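Long-range contacts in dioxygenase (Pseudomonas brassicacearum, PDB 5V2D), which probably cleaves the central double bond of lignostilbene-type substrates with molecular oxygen, using an iron ion held by four histidines in a carotenoid-oxygenase-type beta-propeller: residues Ala34-Ser39 with Arg489-Leu494; Val65-Gln70 with Asp78-Gly83; Gln277-Val282 with Met348-Asp353. One frame throughout, in Å; residues are numbered along the deposited sequence.

Interactions 1 and 2 are neighbours on one side of the chain's centre, about 9 Å apart between centres; interaction 3 lies on the opposite side, about 34 Å from interaction 1 and 31 Å from interaction 2. Partly buried interaction 1 is chiefly polar, with arginines bonding backbone oxygens in the last turn of a short helix and just beyond it. Interaction 2 is buried, packing a proline on a phenylalanine where one strand runs into a loop. The two join directly, Leu494 N lying 2.9 Å from Val65 O, a probable hydrogen bond. Interaction 3 is also buried but purely side-chain packing, an aromatic cluster between strands of two different sheets, without a hydrogen bond across it.

Interaction 1 of 3, residues Ala34-Ser39 with Arg489-Leu494; sequences ALYKPS and RMRMSL
Lys37 O is gripped end-on by the guanidinium of Arg489, with NH1 at 2.9 Å and NH2 at 3.1 Å, both approaching from the same face of the carbonyl plane. The two nitrogens also reach further oxygens: NH1 bonds Ala34 O, and NH2 meets Pro38 O at 3.0 Å from well above that carbonyl's plane. The Arg489 chain runs extended to CD and then bends at chi3 (59°), turning the guanidinium toward this group of carbonyl oxygens, while Lys37 CB lies over one guanidinium face. Helix 33-36 ends here, and Lys37 is the first residue to leave helical geometry; carbonyls at the helix end thus meet donors from a loop some 450 residues later. That loop joins strands 482-486 and 496-500, which belong to two different sheets of the beta-propeller, and leads straight into the iron ligand His495. Arg491 reaches Tyr36 O through NH1 at 2.8 Å, nearly in its own guanidinium plane, and its NH2 serves Pro67 O. Met492 N donates an almost straight bond (170°) to Leu35 O, in the carbonyl plane and on a lone pair. Beside it Met492 CB packs against Tyr36 CE1 at 3.8 Å and Leu35 CG at 4.1 Å; the Tyr36 hydroxyl is held by Phe408 O and Gln409. Towards Ser39, a water donates to Arg489 O and also bonds Ser39 OG.

Interaction 2 of 3, residues Val65-Gln70 with Asp78-Gly83; sequences VAPDPQ and DIFFNG
Pro67 lies over one face of the Phe80 ring, its CG 4.0 Å from the ring centroid and 21° off the normal, a CH-pi contact displaced toward the rim. The proline side chain crosses that of Phe80 at about a right angle, and its CD comes to 3.7 Å from Phe80 CZ. Tyr36 also meets the Phe80 ring in an edge-to-face pair, which links this contact to the short helix 33-36. The setting is the connection between two neighbouring antiparallel strands of one propeller sheet, 60-67 and 85-93: the chain leaves the first at Pro67, makes an excursion, and passes through a 3-10 turn at 80-82 before entering the second. Phe80 comes close enough because its CG stands anti to the backbone N (chi1 170°), which carries the ring toward the proline although its CB sets off neither toward nor away from residues 65-70. The same proline also meets the turn's backbone, with Pro67 CB 3.2 Å from Phe80 O. Gly83 brings the two segments together most closely at the backbone: its CA is 4.2 Å from Pro67 CA, and Pro67 CA makes a CA-H...O contact with Gly83 O at 3.6 Å. No hydrogen bond crosses between the segments. Polar groups look elsewhere: the Asp68 carboxylate takes the backbone N of Ser39 and forms a salt bridge with Arg101, while Gly83 O accepts from Asn141. The turn is tied internally, Asn82 N to Ile79 O. Alongside, Asn82 ND2 donates to Asp78 OD1 at 2.9 Å, the oxygen lying near the Asn82 amide plane and using its syn lone pair.

Interaction 3 of 3, residues Gln277-Val282 with Met348-Asp353; sequences QLFAVV and MRWTFD
Phe279 wedges between Trp350 and Phe352, and here the packing is tight. Its CZ stands 3.4 Å above the plane of the Trp350 indole, over the centre, an edge-to-face pair with planes at 55°. Phe352 reaches the other part of Phe279: its CZ lies 3.5 Å from Phe279 CG, over one face of that ring but toward the rim. In all three aromatics, whose CB atoms point toward the opposite strand, chi1 near -60° sets CG anti to the carbonyl carbon. The flanks are looser. Val281 sends only CG2 over a face of Phe352, 4.1 Å from its CG. At the other end Gln277 OE1 lies at the edge of Trp350, 3.6 Å from CZ2; this buried oxygen has no hydrogen-bonding partner in the model, whereas NE2 bonds Pro297 O. Toward the partly exposed side of strand 348-353, Arg349 pairs with Asp318. The axes of segments 277-282 and 348-353 approach to 9.8 Å and cross at -52°, as members of two different propeller sheets, packed face to face through these side chains; Phe352 also meets Phe294 edge-to-face, and Phe279 touches Val249 and Pro251 of adjacent strand 247-252, while Trp350 packs on Met319 and Val321 of strand 314-322.

Interaction 1 of 3, residues Ala34-Ser39 with Arg489-Leu494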
ATOM      1  N   ALA A  34     -18.318  -7.485   4.205  1.00 28.49           N
ATOM      2  CA  ALA A  34     -18.171  -7.001   2.838  1.00 30.55           C
ATOM      3  C   ALA A  34     -16.727  -6.723   2.482  1.00 28.88           C
ATOM      4  O   ALA A  34     -16.308  -6.978   1.361  1.00 29.45           O
ATOM      5  CB  ALA A  34     -18.976  -5.730   2.656  1.00 32.88           C
ATOM      6  N   LEU A  35     -15.957  -6.237   3.403  1.00 25.83           N
ATOM      7  CA  LEU A  35     -14.563  -5.900   3.097  1.00 25.70           C
ATOM      8  C   LEU A  35     -13.667  -7.193   2.933  1.00 24.72           C
ATOM      9  O   LEU A  35     -12.815  -7.198   2.051  1.00 25.60           O
ATOM     10  CB  LEU A  35     -13.979  -5.039   4.172  1.00 28.37           C
ATOM     11  CG  LEU A  35     -13.982  -3.542   3.839  1.00 31.73           C
ATOM     12  CD1 LEU A  35     -15.203  -3.023   3.219  1.00 30.57           C
ATOM     13  CD2 LEU A  35     -13.428  -2.666   4.905  1.00 31.93           C
ATOM     14  N   TYR A  36     -13.838  -8.180   3.791  1.00 22.61           N
ATOM     15  CA  TYR A  36     -12.848  -9.259   3.894  1.00 25.51           C
ATOM     16  C   TYR A  36     -13.295 -10.651   3.521  1.00 26.98           C
ATOM     17  O   TYR A  36     -12.484 -11.563   3.438  1.00 25.23           O
ATOM     18  CB  TYR A  36     -12.132  -9.237   5.281  1.00 24.27           C
ATOM     19  CG  TYR A  36     -11.442  -7.909   5.504  1.00 25.35           C
ATOM     20  CD1 TYR A  36     -10.310  -7.542   4.740  1.00 24.73           C
ATOM     21  CD2 TYR A  36     -11.921  -6.980   6.433  1.00 26.65           C
ATOM     22  CE1 TYR A  36      -9.710  -6.337   4.876  1.00 24.95           C
ATOM     23  CE2 TYR A  36     -11.286  -5.742   6.585  1.00 27.45           C
ATOM     24  CZ  TYR A  36     -10.221  -5.413   5.772  1.00 26.79           C
ATOM     25  OH  TYR A  36      -9.591  -4.215   5.886  1.00 27.29           O
ATOM     26  N   LYS A  37     -14.566 -10.834   3.187  1.00 25.58           N
ATOM     27  CA  LYS A  37     -14.952 -12.080   2.687  1.00 28.60           C
ATOM     28  C   LYS A  37     -14.173 -12.347   1.385  1.00 27.88           C
ATOM     29  O   LYS A  37     -13.985 -11.453   0.562  1.00 25.80           O
ATOM     30  CB  LYS A  37     -16.442 -12.108   2.436  1.00 32.15           C
ATOM     31  CG  LYS A  37     -17.026 -13.381   1.956  1.00 42.40           C
ATOM     32  CD  LYS A  37     -18.561 -13.199   1.684  1.00 50.79           C
ATOM     33  CE  LYS A  37     -19.384 -12.739   2.898  1.00 55.66           C
ATOM     34  NZ  LYS A  37     -20.738 -12.307   2.413  1.00 56.35           N
ATOM     35  N   PRO A  38     -13.746 -13.581   1.192  1.00 26.61           N
ATOM     36  CA  PRO A  38     -12.958 -13.889  -0.050  1.00 28.18           C
ATOM     37  C   PRO A  38     -13.805 -13.673  -1.275  1.00 26.21           C
ATOM     38  O   PRO A  38     -15.025 -13.832  -1.210  1.00 24.90           O
ATOM     39  CB  PRO A  38     -12.717 -15.403   0.106  1.00 31.48           C
ATOM     40  CG  PRO A  38     -12.704 -15.598   1.659  1.00 34.78           C
ATOM     41  CD  PRO A  38     -13.914 -14.782   2.049  1.00 31.45           C
ATOM     42  N   SER A  39     -13.187 -13.263  -2.364  1.00 26.28           N
ATOM     43  CA  SER A  39     -13.913 -13.089  -3.655  1.00 25.82           C
ATOM     44  C   SER A  39     -13.443 -14.153  -4.631  1.00 23.98           C
ATOM     45  O   SER A  39     -14.195 -15.047  -4.991  1.00 23.61           O
ATOM     46  CB  SER A  39     -13.652 -11.690  -4.215  1.00 26.70           C
ATOM     47  OG  SER A  39     -14.006 -11.576  -5.551  1.00 25.61           O
ATOM     48  N   ARG A 489     -18.986  -7.707  -5.918  1.00 24.81           N
ATOM     49  CA  ARG A 489     -18.286  -7.081  -4.796  1.00 25.29           C
ATOM     50  C   ARG A 489     -16.738  -7.159  -4.935  1.00 25.49           C
ATOM     51  O   ARG A 489     -16.156  -8.242  -5.105  1.00 25.07           O
ATOM     52  CB  ARG A 489     -18.645  -7.789  -3.488  1.00 25.48           C
ATOM     53  CG  ARG A 489     -17.957  -7.235  -2.251  1.00 27.15           C
ATOM     54  CD  ARG A 489     -18.342  -8.101  -1.037  1.00 29.44           C
ATOM     55  NE  ARG A 489     -17.955  -9.482  -1.231  1.00 29.11           N
ATOM     56  CZ  ARG A 489     -16.773  -9.991  -0.898  1.00 29.78           C
ATOM     57  NH1 ARG A 489     -15.829  -9.304  -0.208  1.00 29.27           N
ATOM     58  NH2 ARG A 489     -16.584 -11.305  -1.191  1.00 28.73           N
ATOM     59  N   MET A 490     -16.119  -6.018  -4.808  1.00 24.79           N
ATOM     60  CA  MET A 490     -14.650  -5.922  -4.819  1.00 25.08           C
ATOM     61  C   MET A 490     -14.226  -6.077  -3.362  1.00 26.17           C
ATOM     62  O   MET A 490     -14.585  -5.241  -2.498  1.00 25.16           O
ATOM     63  CB  MET A 490     -14.222  -4.535  -5.321  1.00 26.32           C
ATOM     64  CG  MET A 490     -14.636  -4.216  -6.763  1.00 28.32           C
ATOM     65  SD  MET A 490     -13.841  -5.161  -8.068  1.00 28.61           S
ATOM     66  CE  MET A 490     -12.269  -4.344  -8.073  1.00 27.03           C
ATOM     67  N   ARG A 491     -13.352  -7.042  -3.120  1.00 22.78           N
ATOM     68  CA  ARG A 491     -12.737  -7.172  -1.776  1.00 24.31           C
ATOM     69  C   ARG A 491     -11.861  -5.936  -1.489  1.00 22.00           C
ATOM     70  O   ARG A 491     -11.349  -5.283  -2.379  1.00 21.69           O
ATOM     71  CB  ARG A 491     -11.886  -8.439  -1.734  1.00 24.85           C
ATOM     72  CG  ARG A 491     -11.473  -8.872  -0.372  1.00 25.42           C
ATOM     73  CD  ARG A 491     -10.854 -10.295  -0.451  1.00 24.30           C
ATOM     74  NE  ARG A 491     -10.762 -10.857   0.915  1.00 24.51           N
ATOM     75  CZ  ARG A 491      -9.635 -11.004   1.629  1.00 24.72           C
ATOM     76  NH1 ARG A 491      -9.726 -11.512   2.864  1.00 26.20           N
ATOM     77  NH2 ARG A 491      -8.413 -10.652   1.170  1.00 23.31           N
ATOM     78  N   MET A 492     -11.660  -5.666  -0.232  1.00 22.87           N
ATOM     79  CA  MET A 492     -10.720  -4.605   0.174  1.00 23.05           C
ATOM     80  C   MET A 492      -9.401  -4.832  -0.479  1.00 21.99           C
ATOM     81  O   MET A 492      -8.960  -5.972  -0.567  1.00 22.02           O
ATOM     82  CB  MET A 492     -10.638  -4.511   1.700  1.00 24.47           C
ATOM     83  CG  MET A 492      -9.732  -3.443   2.245  1.00 27.20           C
ATOM     84  SD  MET A 492     -10.350  -1.820   1.729  1.00 32.72           S
ATOM     85  CE  MET A 492      -9.177  -0.722   2.439  1.00 38.18           C
ATOM     86  N   SER A 493      -8.758  -3.759  -0.912  1.00 19.91           N
ATOM     87  CA  SER A 493      -7.534  -3.779  -1.651  1.00 20.09           C
ATOM     88  C   SER A 493      -6.418  -3.140  -0.845  1.00 20.58           C
ATOM     89  O   SER A 493      -6.608  -2.555   0.268  1.00 22.82           O
ATOM     90  CB  SER A 493      -7.668  -3.070  -3.006  1.00 20.56           C
ATOM     91  OG  SER A 493      -8.824  -3.570  -3.739  1.00 22.67           O
ATOM     92  N   LEU A 494      -5.249  -3.194  -1.414  1.00 21.56           N
ATOM     93  CA  LEU A 494      -4.157  -2.389  -0.974  1.00 22.17           C
ATOM     94  C   LEU A 494      -3.922  -1.271  -1.996  1.00 23.41           C
ATOM     95  O   LEU A 494      -4.859  -0.489  -2.253  1.00 24.79           O
ATOM     96  CB  LEU A 494      -2.962  -3.273  -0.639  1.00 22.87           C
ATOM     97  CG  LEU A 494      -3.068  -4.060   0.656  1.00 23.18           C
ATOM     98  CD1 LEU A 494      -1.896  -5.091   0.806  1.00 22.45           C
ATOM     99  CD2 LEU A 494      -3.190  -3.190   1.885  1.00 24.64           C
TER
HETATM  100  O   HOH W   1     -16.674 -10.809  -4.995  1.00 30.45           O

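Interaction 2 of 3, residues Val65-Gln70 with Asp78-Gly83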
ATOM      1  N   VAL A  65      -4.233  -3.521  -6.691  1.00 20.95           N
ATOM      2  CA  VAL A  65      -4.059  -4.924  -6.295  1.00 19.95           C
ATOM      3  C   VAL A  65      -4.698  -5.145  -4.934  1.00 20.42           C
ATOM      4  O   VAL A  65      -4.578  -4.299  -4.012  1.00 20.79           O
ATOM      5  CB  VAL A  65      -2.592  -5.351  -6.338  1.00 20.73           C
ATOM      6  CG1 VAL A  65      -1.707  -4.529  -5.387  1.00 20.50           C
ATOM      7  CG2 VAL A  65      -2.408  -6.829  -6.097  1.00 20.96           C
ATOM      8  N   ALA A  66      -5.389  -6.266  -4.824  1.00 20.38           N
ATOM      9  CA  ALA A  66      -5.965  -6.729  -3.604  1.00 19.76           C
ATOM     10  C   ALA A  66      -5.422  -8.111  -3.199  1.00 21.23           C
ATOM     11  O   ALA A  66      -5.475  -9.018  -3.976  1.00 20.84           O
ATOM     12  CB  ALA A  66      -7.453  -6.834  -3.735  1.00 19.52           C
ATOM     13  N   PRO A  67      -5.101  -8.266  -1.930  1.00 21.54           N
ATOM     14  CA  PRO A  67      -4.979  -9.617  -1.406  1.00 21.05           C
ATOM     15  C   PRO A  67      -6.311 -10.329  -1.513  1.00 20.94           C
ATOM     16  O   PRO A  67      -7.341  -9.742  -1.171  1.00 19.49           O
ATOM     17  CB  PRO A  67      -4.578  -9.399   0.060  1.00 21.82           C
ATOM     18  CG  PRO A  67      -4.094  -8.007   0.126  1.00 21.99           C
ATOM     19  CD  PRO A  67      -4.878  -7.240  -0.894  1.00 23.44           C
ATOM     20  N   ASP A  68      -6.320 -11.535  -2.050  1.00 20.36           N
ATOM     21  CA  ASP A  68      -7.565 -12.257  -2.238  1.00 22.86           C
ATOM     22  C   ASP A  68      -7.230 -13.781  -2.248  1.00 22.53           C
ATOM     23  O   ASP A  68      -6.938 -14.360  -3.295  1.00 24.43           O
ATOM     24  CB  ASP A  68      -8.238 -11.821  -3.520  1.00 22.64           C
ATOM     25  CG  ASP A  68      -9.737 -12.204  -3.588  1.00 24.46           C
ATOM     26  OD1 ASP A  68     -10.372 -11.778  -4.574  1.00 25.33           O
ATOM     27  OD2 ASP A  68     -10.319 -12.858  -2.641  1.00 25.38           O
ATOM     28  N   PRO A  69      -7.194 -14.411  -1.095  1.00 23.86           N
ATOM     29  CA  PRO A  69      -6.577 -15.790  -1.007  1.00 23.58           C
ATOM     30  C   PRO A  69      -7.272 -16.787  -1.821  1.00 24.79           C
ATOM     31  O   PRO A  69      -8.475 -16.921  -1.757  1.00 22.55           O
ATOM     32  CB  PRO A  69      -6.626 -16.177   0.473  1.00 27.04           C
ATOM     33  CG  PRO A  69      -7.402 -15.117   1.101  1.00 29.16           C
ATOM     34  CD  PRO A  69      -7.703 -13.938   0.194  1.00 26.07           C
ATOM     35  N   GLN A  70      -6.503 -17.515  -2.659  1.00 23.97           N
ATOM     36  CA  GLN A  70      -7.067 -18.485  -3.537  1.00 23.40           C
ATOM     37  C   GLN A  70      -7.677 -19.627  -2.742  1.00 23.94           C
ATOM     38  O   GLN A  70      -8.714 -20.164  -3.149  1.00 24.34           O
ATOM     39  CB  GLN A  70      -6.010 -19.059  -4.468  1.00 24.68           C
ATOM     40  CG  GLN A  70      -6.463 -20.192  -5.381  1.00 24.17           C
ATOM     41  CD  GLN A  70      -7.320 -19.713  -6.496  1.00 23.96           C
ATOM     42  OE1 GLN A  70      -6.845 -19.517  -7.600  1.00 23.86           O
ATOM     43  NE2 GLN A  70      -8.643 -19.507  -6.193  1.00 22.23           N
ATOM     44  N   ASP A  78      -5.299 -16.514   9.263  1.00 28.87           N
ATOM     45  CA  ASP A  78      -4.333 -15.730   8.522  1.00 28.42           C
ATOM     46  C   ASP A  78      -4.655 -14.278   8.583  1.00 27.57           C
ATOM     47  O   ASP A  78      -5.658 -13.897   9.175  1.00 28.73           O
ATOM     48  CB  ASP A  78      -4.241 -16.217   7.073  1.00 28.45           C
ATOM     49  CG  ASP A  78      -2.832 -15.992   6.427  1.00 30.37           C
ATOM     50  OD1 ASP A  78      -1.846 -15.405   7.057  1.00 29.25           O
ATOM     51  OD2 ASP A  78      -2.791 -16.455   5.223  1.00 31.65           O
ATOM     52  N   ILE A  79      -3.786 -13.449   8.017  1.00 26.59           N
ATOM     53  CA  ILE A  79      -3.950 -11.996   8.075  1.00 26.16           C
ATOM     54  C   ILE A  79      -4.230 -11.500   6.665  1.00 27.58           C
ATOM     55  O   ILE A  79      -3.889 -12.197   5.633  1.00 25.80           O
ATOM     56  CB  ILE A  79      -2.779 -11.295   8.738  1.00 26.27           C
ATOM     57  CG1 ILE A  79      -1.516 -11.356   7.862  1.00 26.16           C
ATOM     58  CG2 ILE A  79      -2.578 -11.882  10.155  1.00 29.24           C
ATOM     59  CD1 ILE A  79      -0.366 -10.555   8.364  1.00 26.46           C
ATOM     60  N   PHE A  80      -4.867 -10.335   6.594  1.00 24.29           N
ATOM     61  CA  PHE A  80      -5.267  -9.783   5.279  1.00 23.42           C
ATOM     62  C   PHE A  80      -4.093  -9.572   4.370  1.00 21.27           C
ATOM     63  O   PHE A  80      -4.170  -9.871   3.172  1.00 22.42           O
ATOM     64  CB  PHE A  80      -5.991  -8.437   5.522  1.00 24.39           C
ATOM     65  CG  PHE A  80      -6.257  -7.647   4.268  1.00 22.33           C
ATOM     66  CD1 PHE A  80      -5.697  -6.432   4.113  1.00 22.90           C
ATOM     67  CD2 PHE A  80      -7.101  -8.119   3.334  1.00 22.68           C
ATOM     68  CE1 PHE A  80      -5.969  -5.629   2.987  1.00 22.95           C
ATOM     69  CE2 PHE A  80      -7.350  -7.381   2.178  1.00 23.88           C
ATOM     70  CZ  PHE A  80      -6.779  -6.118   2.030  1.00 23.80           C
ATOM     71  N   PHE A  81      -2.964  -9.145   4.909  1.00 22.27           N
ATOM     72  CA  PHE A  81      -1.766  -8.857   4.135  1.00 24.19           C
ATOM     73  C   PHE A  81      -1.141 -10.112   3.468  1.00 23.34           C
ATOM     74  O   PHE A  81      -0.166  -9.989   2.737  1.00 25.25           O
ATOM     75  CB  PHE A  81      -0.683  -8.179   4.986  1.00 26.36           C
ATOM     76  CG  PHE A  81      -1.015  -6.829   5.500  1.00 33.44           C
ATOM     77  CD1 PHE A  81      -1.900  -5.976   4.895  1.00 36.32           C
ATOM     78  CD2 PHE A  81      -0.215  -6.287   6.535  1.00 43.48           C
ATOM     79  CE1 PHE A  81      -2.189  -4.693   5.406  1.00 36.63           C
ATOM     80  CE2 PHE A  81      -0.425  -4.982   7.023  1.00 42.87           C
ATOM     81  CZ  PHE A  81      -1.451  -4.197   6.479  1.00 42.31           C
ATOM     82  N   ASN A  82      -1.665 -11.291   3.756  1.00 22.12           N
ATOM     83  CA  ASN A  82      -1.051 -12.527   3.252  1.00 23.30           C
ATOM     84  C   ASN A  82      -1.755 -13.158   2.029  1.00 22.50           C
ATOM     85  O   ASN A  82      -1.355 -14.196   1.552  1.00 24.71           O
ATOM     86  CB  ASN A  82      -0.958 -13.556   4.356  1.00 25.04           C
ATOM     87  CG  ASN A  82       0.243 -14.503   4.199  1.00 27.62           C
ATOM     88  OD1 ASN A  82       1.212 -14.241   3.384  1.00 26.31           O
ATOM     89  ND2 ASN A  82       0.226 -15.554   5.006  1.00 24.54           N
ATOM     90  N   GLY A  83      -2.760 -12.500   1.489  1.00 21.80           N
ATOM     91  CA  GLY A  83      -3.579 -13.105   0.442  1.00 20.86           C
ATOM     92  C   GLY A  83      -2.924 -12.955  -0.941  1.00 21.43           C
ATOM     93  O   GLY A  83      -2.256 -11.950  -1.204  1.00 22.39           O
TER

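Interaction 3 of 3, residues Gln277-Val282 with Met348-Asp353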
ATOM      1  N   GLN A 277      11.448   5.562  16.775  1.00 33.23           N
ATOM      2  CA  GLN A 277      11.275   5.686  15.331  1.00 33.53           C
ATOM      3  C   GLN A 277      12.623   6.156  14.819  1.00 34.70           C
ATOM      4  O   GLN A 277      13.244   7.047  15.407  1.00 36.83           O
ATOM      5  CB  GLN A 277      10.151   6.671  15.024  1.00 34.68           C
ATOM      6  CG  GLN A 277       8.763   6.106  15.291  1.00 34.45           C
ATOM      7  CD  GLN A 277       7.703   7.164  15.168  1.00 38.13           C
ATOM      8  OE1 GLN A 277       7.124   7.345  14.113  1.00 37.78           O
ATOM      9  NE2 GLN A 277       7.502   7.923  16.213  1.00 39.31           N
ATOM     10  N   LEU A 278      13.122   5.535  13.780  1.00 33.80           N
ATOM     11  CA  LEU A 278      14.443   5.904  13.252  1.00 35.52           C
ATOM     12  C   LEU A 278      14.275   6.281  11.757  1.00 35.22           C
ATOM     13  O   LEU A 278      13.436   5.718  11.056  1.00 34.93           O
ATOM     14  CB  LEU A 278      15.320   4.716  13.459  1.00 38.16           C
ATOM     15  CG  LEU A 278      16.788   4.830  13.498  1.00 44.56           C
ATOM     16  CD1 LEU A 278      17.317   5.842  14.499  1.00 46.40           C
ATOM     17  CD2 LEU A 278      17.420   3.464  13.765  1.00 45.91           C
ATOM     18  N   PHE A 279      15.075   7.231  11.280  1.00 32.90           N
ATOM     19  CA  PHE A 279      15.066   7.652   9.881  1.00 30.81           C
ATOM     20  C   PHE A 279      16.496   7.734   9.369  1.00 32.19           C
ATOM     21  O   PHE A 279      17.343   8.430  10.006  1.00 31.10           O
ATOM     22  CB  PHE A 279      14.426   9.028   9.767  1.00 30.55           C
ATOM     23  CG  PHE A 279      13.013   9.076  10.286  1.00 31.83           C
ATOM     24  CD1 PHE A 279      12.744   9.291  11.641  1.00 31.40           C
ATOM     25  CD2 PHE A 279      11.949   8.862   9.415  1.00 31.83           C
ATOM     26  CE1 PHE A 279      11.476   9.345  12.121  1.00 30.08           C
ATOM     27  CE2 PHE A 279      10.649   8.931   9.877  1.00 31.49           C
ATOM     28  CZ  PHE A 279      10.395   9.187  11.213  1.00 30.16           C
ATOM     29  N   ALA A 280      16.778   7.077   8.253  1.00 29.81           N
ATOM     30  CA  ALA A 280      18.028   7.272   7.534  1.00 29.08           C
ATOM     31  C   ALA A 280      17.809   8.262   6.397  1.00 30.13           C
ATOM     32  O   ALA A 280      16.892   8.119   5.616  1.00 28.54           O
ATOM     33  CB  ALA A 280      18.498   5.962   6.970  1.00 29.92           C
ATOM     34  N   VAL A 281      18.645   9.285   6.294  1.00 30.52           N
ATOM     35  CA  VAL A 281      18.509  10.310   5.278  1.00 28.57           C
ATOM     36  C   VAL A 281      19.814  10.344   4.524  1.00 29.51           C
ATOM     37  O   VAL A 281      20.880  10.388   5.133  1.00 29.75           O
ATOM     38  CB  VAL A 281      18.278  11.687   5.915  1.00 28.99           C
ATOM     39  CG1 VAL A 281      18.218  12.746   4.848  1.00 31.24           C
ATOM     40  CG2 VAL A 281      17.073  11.733   6.814  1.00 29.51           C
ATOM     41  N   VAL A 282      19.747  10.162   3.223  1.00 30.52           N
ATOM     42  CA  VAL A 282      20.926  10.080   2.429  1.00 30.61           C
ATOM     43  C   VAL A 282      20.771  10.833   1.122  1.00 29.57           C
ATOM     44  O   VAL A 282      19.687  10.826   0.544  1.00 30.30           O
ATOM     45  CB  VAL A 282      21.288   8.599   2.191  1.00 32.28           C
ATOM     46  CG1 VAL A 282      20.258   7.833   1.381  1.00 35.43           C
ATOM     47  CG2 VAL A 282      22.641   8.514   1.530  1.00 34.85           C
ATOM     48  N   MET A 348       1.208  14.145   9.899  1.00 29.79           N
ATOM     49  CA  MET A 348       2.313  14.921  10.450  1.00 31.77           C
ATOM     50  C   MET A 348       3.378  15.261   9.450  1.00 31.50           C
ATOM     51  O   MET A 348       3.533  14.599   8.412  1.00 29.83           O
ATOM     52  CB  MET A 348       2.963  14.125  11.584  1.00 34.87           C
ATOM     53  CG  MET A 348       1.950  13.615  12.545  1.00 39.25           C
ATOM     54  SD  MET A 348       2.246  13.642  14.282  1.00 49.05           S
ATOM     55  CE  MET A 348       2.152  15.330  14.474  1.00 43.13           C
ATOM     56  N   ARG A 349       4.140  16.311   9.765  1.00 30.84           N
ATOM     57  CA  ARG A 349       5.293  16.700   8.983  1.00 30.74           C
ATOM     58  C   ARG A 349       6.511  16.462   9.855  1.00 30.47           C
ATOM     59  O   ARG A 349       6.605  17.013  10.962  1.00 32.02           O
ATOM     60  CB  ARG A 349       5.266  18.142   8.572  1.00 33.74           C
ATOM     61  CG  ARG A 349       6.551  18.609   7.871  1.00 33.65           C
ATOM     62  CD  ARG A 349       6.353  19.924   7.099  1.00 37.00           C
ATOM     63  NE  ARG A 349       5.540  19.651   5.908  1.00 38.97           N
ATOM     64  CZ  ARG A 349       5.135  20.534   5.019  1.00 40.99           C
ATOM     65  NH1 ARG A 349       5.564  21.817   5.140  1.00 38.59           N
ATOM     66  NH2 ARG A 349       4.417  20.125   3.971  1.00 36.28           N
ATOM     67  N   TRP A 350       7.453  15.693   9.335  1.00 27.91           N
ATOM     68  CA  TRP A 350       8.787  15.576   9.937  1.00 28.71           C
ATOM     69  C   TRP A 350       9.740  16.523   9.202  1.00 30.76           C
ATOM     70  O   TRP A 350       9.684  16.649   7.974  1.00 29.65           O
ATOM     71  CB  TRP A 350       9.314  14.172   9.737  1.00 29.28           C
ATOM     72  CG  TRP A 350       8.517  13.107  10.342  1.00 30.24           C
ATOM     73  CD1 TRP A 350       7.581  12.382   9.726  1.00 29.88           C
ATOM     74  CD2 TRP A 350       8.705  12.527  11.630  1.00 29.30           C
ATOM     75  NE1 TRP A 350       7.096  11.412  10.579  1.00 31.34           N
ATOM     76  CE2 TRP A 350       7.801  11.458  11.740  1.00 29.40           C
ATOM     77  CE3 TRP A 350       9.535  12.820  12.721  1.00 33.48           C
ATOM     78  CZ2 TRP A 350       7.660  10.707  12.888  1.00 30.48           C
ATOM     79  CZ3 TRP A 350       9.375  12.059  13.886  1.00 31.74           C
ATOM     80  CH2 TRP A 350       8.477  11.024  13.953  1.00 31.67           C
ATOM     81  N   THR A 351      10.661  17.151   9.942  1.00 31.46           N
ATOM     82  CA  THR A 351      11.648  18.045   9.392  1.00 31.69           C
ATOM     83  C   THR A 351      13.041  17.514   9.839  1.00 34.48           C
ATOM     84  O   THR A 351      13.279  17.338  11.070  1.00 35.80           O
ATOM     85  CB  THR A 351      11.433  19.430   9.997  1.00 35.31           C
ATOM     86  OG1 THR A 351      10.131  19.913   9.587  1.00 38.07           O
ATOM     87  CG2 THR A 351      12.510  20.426   9.461  1.00 36.72           C
ATOM     88  N   PHE A 352      13.877  17.140   8.882  1.00 31.39           N
ATOM     89  CA  PHE A 352      15.195  16.569   9.148  1.00 34.19           C
ATOM     90  C   PHE A 352      16.192  17.661   8.673  1.00 36.09           C
ATOM     91  O   PHE A 352      16.380  17.873   7.481  1.00 36.22           O
ATOM     92  CB  PHE A 352      15.427  15.253   8.392  1.00 31.98           C
ATOM     93  CG  PHE A 352      14.409  14.205   8.705  1.00 30.65           C
ATOM     94  CD1 PHE A 352      13.338  13.994   7.840  1.00 31.82           C
ATOM     95  CD2 PHE A 352      14.398  13.551   9.901  1.00 31.11           C
ATOM     96  CE1 PHE A 352      12.404  13.017   8.103  1.00 32.67           C
ATOM     97  CE2 PHE A 352      13.450  12.592  10.185  1.00 33.63           C
ATOM     98  CZ  PHE A 352      12.429  12.332   9.280  1.00 29.80           C
ATOM     99  N   ASP A 353      16.774  18.343   9.646  1.00 36.06           N
ATOM    100  CA  ASP A 353      17.682  19.456   9.385  1.00 37.07           C
ATOM    101  C   ASP A 353      19.067  18.886   9.380  1.00 37.46           C
ATOM    102  O   ASP A 353      19.602  18.527  10.485  1.00 35.93           O
ATOM    103  CB  ASP A 353      17.542  20.534  10.448  1.00 39.13           C
ATOM    104  CG  ASP A 353      18.406  21.799  10.132  1.00 41.88           C
ATOM    105  OD1 ASP A 353      19.275  21.783   9.200  1.00 37.76           O
ATOM    106  OD2 ASP A 353      18.061  22.843  10.728  1.00 46.25           O
TER